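Local coordinates for protein 6-O-methylguanine DNA methyltransferase (Enterococcus faecalis, PDB 2B6C) that is of unknown function but, as a helical member of the DNA alkylation repair family, is predicted to act in the repair of alkylated DNA, at residues Asn146-Leu160 against Trp181-Trp193. Residues are numbered along the deposited sequence; the frame is centred on the assembly and turned at random. Where two conformers were deposited one is given.
With SO4 (sulfate ion), chain J.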
loop_
_atom_site.group_PDB
_atom_site.type_symbol
_atom_site.label_atom_id
_atom_site.label_comp_id
_atom_site.label_asym_id
_atom_site.label_seq_id
_atom_site.Cartn_x
_atom_site.Cartn_y
_atom_site.Cartn_z
ATOM N N ASN B 146 7.265 -15.077 17.116
ATOM C CA ASN B 146 6.050 -14.750 16.413
ATOM C C ASN B 146 6.289 -13.955 15.133
ATOM O O ASN B 146 5.341 -13.494 14.515
ATOM C CB ASN B 146 5.076 -14.035 17.375
ATOM C CG ASN B 146 4.523 -14.973 18.460
ATOM O OD1 ASN B 146 4.661 -16.221 18.384
ATOM N ND2 ASN B 146 3.873 -14.387 19.457
ATOM N N LEU B 147 7.548 -13.795 14.721
ATOM C CA LEU B 147 7.862 -13.037 13.501
ATOM C C LEU B 147 7.108 -13.579 12.286
ATOM O O LEU B 147 6.695 -12.814 11.403
ATOM C CB LEU B 147 9.375 -13.047 13.223
ATOM C CG LEU B 147 9.897 -12.216 12.037
ATOM C CD1 LEU B 147 9.489 -10.732 12.165
ATOM C CD2 LEU B 147 11.405 -12.377 11.901
ATOM N N GLN B 148 6.892 -14.898 12.269
ATOM C CA GLN B 148 6.412 -15.573 11.066
ATOM C C GLN B 148 4.931 -15.990 11.094
ATOM O O GLN B 148 4.496 -16.719 10.213
ATOM C CB GLN B 148 7.296 -16.789 10.807
ATOM C CG GLN B 148 8.803 -16.477 10.968
ATOM C CD GLN B 148 9.655 -17.547 10.364
ATOM O OE1 GLN B 148 9.721 -17.679 9.135
ATOM N NE2 GLN B 148 10.260 -18.362 11.206
ATOM N N LEU B 149 4.163 -15.487 12.072
ATOM C CA LEU B 149 2.761 -15.905 12.300
ATOM C C LEU B 149 1.900 -15.753 11.071
ATOM O O LEU B 149 0.949 -16.510 10.873
ATOM C CB LEU B 149 2.103 -15.092 13.422
ATOM C CG LEU B 149 2.556 -15.340 14.858
ATOM C CD1 LEU B 149 1.704 -14.552 15.876
ATOM C CD2 LEU B 149 2.557 -16.805 15.196
HETATM N N MSE B 150 2.207 -14.740 10.265
HETATM C CA MSE B 150 1.419 -14.493 9.075
HETATM C C MSE B 150 2.115 -14.956 7.796
HETATM O O MSE B 150 1.626 -14.675 6.728
HETATM C CB MSE B 150 1.020 -13.005 8.991
HETATM C CG MSE B 150 0.171 -12.525 10.197
HETATM SE SE MSE B 150 -1.427 -13.619 10.465
HETATM C CE MSE B 150 -1.336 -13.915 12.317
ATOM N N LEU B 151 3.240 -15.663 7.898
ATOM C CA LEU B 151 4.012 -16.017 6.694
ATOM C C LEU B 151 3.563 -17.276 5.935
ATOM O O LEU B 151 3.944 -17.478 4.758
ATOM C CB LEU B 151 5.514 -16.094 7.004
ATOM C CG LEU B 151 6.111 -14.713 7.294
ATOM C CD1 LEU B 151 7.607 -14.784 7.539
ATOM C CD2 LEU B 151 5.758 -13.700 6.200
ATOM N N LYS B 152 2.773 -18.118 6.606
ATOM C CA LYS B 152 2.214 -19.322 5.989
ATOM C C LYS B 152 3.279 -20.196 5.336
ATOM O O LYS B 152 4.183 -20.670 6.019
ATOM C CB LYS B 152 1.098 -18.956 5.008
ATOM C CG LYS B 152 -0.059 -18.244 5.683
ATOM C CD LYS B 152 -1.044 -17.791 4.684
ATOM C CE LYS B 152 -2.173 -17.027 5.356
ATOM N NZ LYS B 152 -2.960 -16.281 4.314
ATOM N N GLU B 153 3.184 -20.382 4.019
ATOM C CA GLU B 153 4.092 -21.278 3.304
ATOM C C GLU B 153 5.494 -20.644 3.149
ATOM O O GLU B 153 6.466 -21.337 2.857
ATOM C CB GLU B 153 3.474 -21.693 1.955
ATOM C CG GLU B 153 2.109 -22.439 2.052
ATOM C CD GLU B 153 0.859 -21.526 2.011
ATOM O OE1 GLU B 153 -0.271 -22.047 2.111
ATOM O OE2 GLU B 153 0.991 -20.297 1.863
ATOM N N LYS B 154 5.588 -19.329 3.381
ATOM C CA LYS B 154 6.864 -18.589 3.335
ATOM C C LYS B 154 7.658 -18.704 4.651
ATOM O O LYS B 154 8.774 -18.208 4.756
ATOM C CB LYS B 154 6.629 -17.102 2.974
ATOM C CG LYS B 154 6.009 -16.845 1.568
ATOM C CD LYS B 154 5.376 -15.422 1.498
ATOM C CE LYS B 154 4.436 -15.208 0.276
ATOM N NZ LYS B 154 5.037 -14.468 -0.910
ATOM N N THR B 155 7.068 -19.350 5.653
ATOM C CA THR B 155 7.722 -19.583 6.950
ATOM C C THR B 155 9.037 -20.349 6.785
ATOM O O THR B 155 9.112 -21.327 6.016
ATOM C CB THR B 155 6.769 -20.391 7.895
ATOM O OG1 THR B 155 5.635 -19.585 8.184
ATOM C CG2 THR B 155 7.418 -20.720 9.223
ATOM N N ASN B 156 10.060 -19.902 7.516
ATOM C CA ASN B 156 11.336 -20.573 7.576
ATOM C C ASN B 156 11.308 -21.486 8.792
ATOM O O ASN B 156 11.323 -21.023 9.936
ATOM C CB ASN B 156 12.474 -19.544 7.689
ATOM C CG ASN B 156 13.859 -20.183 7.735
ATOM O OD1 ASN B 156 14.117 -21.111 8.512
ATOM N ND2 ASN B 156 14.778 -19.637 6.931
ATOM N N GLN B 157 11.288 -22.795 8.512
ATOM C CA GLN B 157 11.056 -23.844 9.497
ATOM C C GLN B 157 12.168 -23.938 10.494
ATOM O O GLN B 157 11.927 -24.106 11.684
ATOM C CB GLN B 157 10.905 -25.216 8.799
ATOM C CG GLN B 157 9.564 -25.383 8.120
ATOM C CD GLN B 157 9.485 -26.614 7.223
ATOM O OE1 GLN B 157 8.411 -26.945 6.709
ATOM N NE2 GLN B 157 10.600 -27.318 7.064
ATOM N N ASP B 158 13.392 -23.852 9.983
ATOM C CA ASP B 158 14.593 -23.991 10.787
ATOM C C ASP B 158 14.713 -22.894 11.828
ATOM O O ASP B 158 15.135 -23.133 12.936
ATOM C CB ASP B 158 15.812 -23.976 9.863
ATOM C CG ASP B 158 15.839 -25.170 8.935
ATOM O OD1 ASP B 158 15.501 -26.289 9.398
ATOM O OD2 ASP B 158 16.210 -24.988 7.757
ATOM N N LEU B 159 14.352 -21.678 11.431
ATOM C CA LEU B 159 14.435 -20.545 12.345
ATOM C C LEU B 159 13.351 -20.652 13.410
ATOM O O LEU B 159 13.619 -20.440 14.591
ATOM C CB LEU B 159 14.393 -19.211 11.589
ATOM C CG LEU B 159 15.561 -18.963 10.615
ATOM C CD1 LEU B 159 15.462 -17.562 10.003
ATOM C CD2 LEU B 159 16.918 -19.150 11.268
ATOM N N LEU B 160 12.143 -21.031 12.988
ATOM C CA LEU B 160 11.041 -21.256 13.904
ATOM C C LEU B 160 11.441 -22.302 14.936
ATOM O O LEU B 160 11.343 -22.068 16.148
ATOM C CB LEU B 160 9.761 -21.681 13.154
ATOM C CG LEU B 160 8.538 -22.038 14.042
ATOM C CD1 LEU B 160 8.135 -20.905 15.030
ATOM C CD2 LEU B 160 7.371 -22.474 13.179
ATOM N N TRP B 181 1.263 -20.157 20.104
ATOM C CA TRP B 181 0.782 -19.400 18.947
ATOM C C TRP B 181 1.579 -19.671 17.663
ATOM O O TRP B 181 1.003 -19.737 16.574
ATOM C CB TRP B 181 0.899 -17.909 19.228
ATOM C CG TRP B 181 -0.320 -17.239 19.877
ATOM C CD1 TRP B 181 -1.471 -17.841 20.382
ATOM C CD2 TRP B 181 -0.473 -15.825 20.108
ATOM N NE1 TRP B 181 -2.342 -16.865 20.877
ATOM C CE2 TRP B 181 -1.747 -15.630 20.741
ATOM C CE3 TRP B 181 0.351 -14.700 19.846
ATOM C CZ2 TRP B 181 -2.224 -14.336 21.111
ATOM C CZ3 TRP B 181 -0.111 -13.420 20.225
ATOM C CH2 TRP B 181 -1.397 -13.252 20.843
ATOM N N SER B 182 2.901 -19.772 17.775
ATOM C CA SER B 182 3.728 -19.959 16.573
ATOM C C SER B 182 3.414 -21.335 15.965
ATOM O O SER B 182 3.383 -21.475 14.742
ATOM C CB SER B 182 5.216 -19.794 16.860
ATOM O OG SER B 182 5.741 -20.984 17.424
ATOM N N LEU B 183 3.112 -22.309 16.829
ATOM C CA LEU B 183 2.782 -23.670 16.385
ATOM C C LEU B 183 1.360 -23.762 15.860
ATOM O O LEU B 183 1.136 -24.330 14.786
ATOM C CB LEU B 183 3.058 -24.697 17.484
ATOM C CG LEU B 183 4.553 -24.831 17.781
ATOM C CD1 LEU B 183 4.775 -25.564 19.099
ATOM C CD2 LEU B 183 5.338 -25.450 16.613
ATOM N N ARG B 184 0.425 -23.159 16.593
ATOM C CA ARG B 184 -0.959 -23.023 16.162
ATOM C C ARG B 184 -1.096 -22.428 14.756
ATOM O O ARG B 184 -1.750 -23.028 13.901
ATOM C CB ARG B 184 -1.742 -22.185 17.170
ATOM C CG ARG B 184 -3.220 -22.069 16.945
ATOM C CD ARG B 184 -3.689 -21.170 18.029
ATOM N NE ARG B 184 -5.120 -21.116 18.200
ATOM C CZ ARG B 184 -5.793 -21.559 19.262
ATOM N NH1 ARG B 184 -5.195 -22.198 20.262
ATOM N NH2 ARG B 184 -7.099 -21.398 19.295
ATOM N N GLN B 185 -0.465 -21.280 14.518
ATOM C CA GLN B 185 -0.527 -20.613 13.207
ATOM C C GLN B 185 0.115 -21.428 12.104
ATOM O O GLN B 185 -0.456 -21.574 10.995
ATOM C CB GLN B 185 0.177 -19.245 13.259
ATOM C CG GLN B 185 -0.659 -18.126 13.899
ATOM C CD GLN B 185 -1.982 -17.929 13.169
ATOM O OE1 GLN B 185 -3.042 -18.212 13.714
ATOM N NE2 GLN B 185 -1.915 -17.417 11.933
ATOM N N TYR B 186 1.326 -21.920 12.373
ATOM C CA TYR B 186 2.017 -22.691 11.357
ATOM C C TYR B 186 1.308 -24.021 11.023
ATOM O O TYR B 186 1.347 -24.469 9.860
ATOM C CB TYR B 186 3.499 -22.873 11.681
ATOM C CG TYR B 186 4.272 -23.422 10.513
ATOM C CD1 TYR B 186 4.117 -22.863 9.226
ATOM C CD2 TYR B 186 5.157 -24.501 10.680
ATOM C CE1 TYR B 186 4.809 -23.372 8.133
ATOM C CE2 TYR B 186 5.866 -25.026 9.576
ATOM C CZ TYR B 186 5.685 -24.446 8.313
ATOM O OH TYR B 186 6.368 -24.949 7.235
ATOM N N SER B 187 0.620 -24.623 11.995
ATOM C CA SER B 187 -0.162 -25.853 11.715
ATOM C C SER B 187 -1.261 -25.680 10.666
ATOM O O SER B 187 -1.759 -26.661 10.103
ATOM C CB SER B 187 -0.777 -26.429 12.993
ATOM O OG SER B 187 -1.857 -25.618 13.422
ATOM N N LYS B 188 -1.671 -24.439 10.426
ATOM C CA LYS B 188 -2.703 -24.185 9.393
ATOM C C LYS B 188 -2.149 -24.394 7.990
ATOM O O LYS B 188 -2.896 -24.527 7.031
ATOM C CB LYS B 188 -3.276 -22.769 9.526
ATOM C CG LYS B 188 -3.948 -22.511 10.898
ATOM C CD LYS B 188 -4.388 -21.043 11.009
ATOM C CE LYS B 188 -4.812 -20.718 12.432
ATOM N NZ LYS B 188 -5.305 -19.312 12.574
ATOM N N THR B 189 -0.825 -24.410 7.913
ATOM C CA THR B 189 -0.052 -24.500 6.685
ATOM C C THR B 189 0.596 -25.874 6.604
ATOM O O THR B 189 0.529 -26.532 5.556
ATOM C CB THR B 189 1.063 -23.396 6.680
ATOM O OG1 THR B 189 0.442 -22.139 6.521
ATOM C CG2 THR B 189 2.076 -23.583 5.561
ATOM N N ASN B 190 1.250 -26.280 7.691
ATOM C CA ASN B 190 2.002 -27.539 7.711
ATOM C C ASN B 190 1.738 -28.346 8.967
ATOM O O ASN B 190 2.575 -28.347 9.891
ATOM C CB ASN B 190 3.505 -27.273 7.546
ATOM C CG ASN B 190 4.278 -28.514 7.013
ATOM O OD1 ASN B 190 3.834 -29.695 7.133
ATOM N ND2 ASN B 190 5.439 -28.239 6.405
ATOM N N PRO B 191 0.551 -28.995 9.046
ATOM C CA PRO B 191 0.267 -29.719 10.284
ATOM C C PRO B 191 1.223 -30.883 10.528
ATOM O O PRO B 191 1.493 -31.163 11.685
ATOM C CB PRO B 191 -1.182 -30.194 10.125
ATOM C CG PRO B 191 -1.467 -30.123 8.680
ATOM C CD PRO B 191 -0.566 -29.089 8.081
ATOM N N GLN B 192 1.716 -31.548 9.473
ATOM C CA GLN B 192 2.718 -32.642 9.652
ATOM C C GLN B 192 3.995 -32.130 10.370
ATOM O O GLN B 192 4.415 -32.710 11.384
ATOM C CB GLN B 192 3.091 -33.383 8.345
ATOM C CG GLN B 192 4.326 -34.327 8.535
ATOM C CD GLN B 192 4.800 -35.142 7.317
ATOM O OE1 GLN B 192 4.068 -35.378 6.337
ATOM N NE2 GLN B 192 6.053 -35.606 7.398
ATOM N N TRP B 193 4.617 -31.077 9.823
ATOM C CA TRP B 193 5.789 -30.479 10.457
ATOM C C TRP B 193 5.498 -30.091 11.918
ATOM O O TRP B 193 6.304 -30.379 12.802
ATOM C CB TRP B 193 6.316 -29.262 9.641
ATOM C CG TRP B 193 7.616 -28.710 10.145
ATOM C CD1 TRP B 193 8.854 -29.021 9.688
ATOM C CD2 TRP B 193 7.806 -27.762 11.211
ATOM N NE1 TRP B 193 9.811 -28.334 10.394
ATOM C CE2 TRP B 193 9.198 -27.548 11.333
ATOM C CE3 TRP B 193 6.939 -27.082 12.077
ATOM C CZ2 TRP B 193 9.755 -26.669 12.286
ATOM C CZ3 TRP B 193 7.494 -26.192 13.021
ATOM C CH2 TRP B 193 8.892 -25.993 13.107
HETATM S S SO4 J . -7.178 -18.732 16.246
HETATM O O1 SO4 J . -8.600 -18.449 16.165
HETATM O O2 SO4 J . -6.792 -18.886 17.647
HETATM O O3 SO4 J . -6.465 -17.588 15.685
HETATM O O4 SO4 J . -6.840 -19.957 15.529
HETATM O O HOH W 1 -1.129 -21.521 4.680
HETATM O O HOH W 2 7.019 -23.122 5.174
#
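Gln157 lies across the indole of Trp193, its CG 3.9 Å from the centroid of the five-membered ring in a CH-pi contact over the ring face. Extended beyond CG (chi2 170°), the chain carries its amide on to Tyr186, whose OH donates to Gln157 OE1 at 2.9 Å, in the carbonyl plane and on a lone pair. A water joins the same hydroxyl to Glu153 O and Thr155 O, so the phenol is tied to two parts of 146-160. Thr155 CG2 covers one face of the Tyr186 ring, while Lys152 O meets its edge. Leu160 CD2 lies in the corner where the two rings meet, 3.7 Å from Trp193 CZ3 and 3.9 Å from Tyr186 CD2, and the other methyl, CD1, reaches Ser182 OG, which is hydrogen-bonded to Ile179 O. Consistent with an AlkD-like all-helical solenoid, the contact joins successive helices: the linker between helix 138-146 and helix 157-166 packs on the end of helix 173-186 and the turn after it, while Gln157 and Leu160 meet Trp193 at the start of helix 191-200, whose N-cap is Asn190, with OD1 accepting from Trp193 N. Nearer the start of 146-160, Leu149 sets CD2 3.6 Å from both Trp181 O and Ser182 CA, while CD1 comes to 4.2 Å from Trp181 CE3. Leu149 O accepts from Gln185 NE2 at 3.2 Å, nearly straight at 172°, and Lys188 NZ donates to Gln185 OE1, so both polar atoms of this side chain are engaged. Lys188 and Arg184 also bind, weakly, a sulfate probably taken from the crystallisation liquor, which Tyr214 OH contacts too.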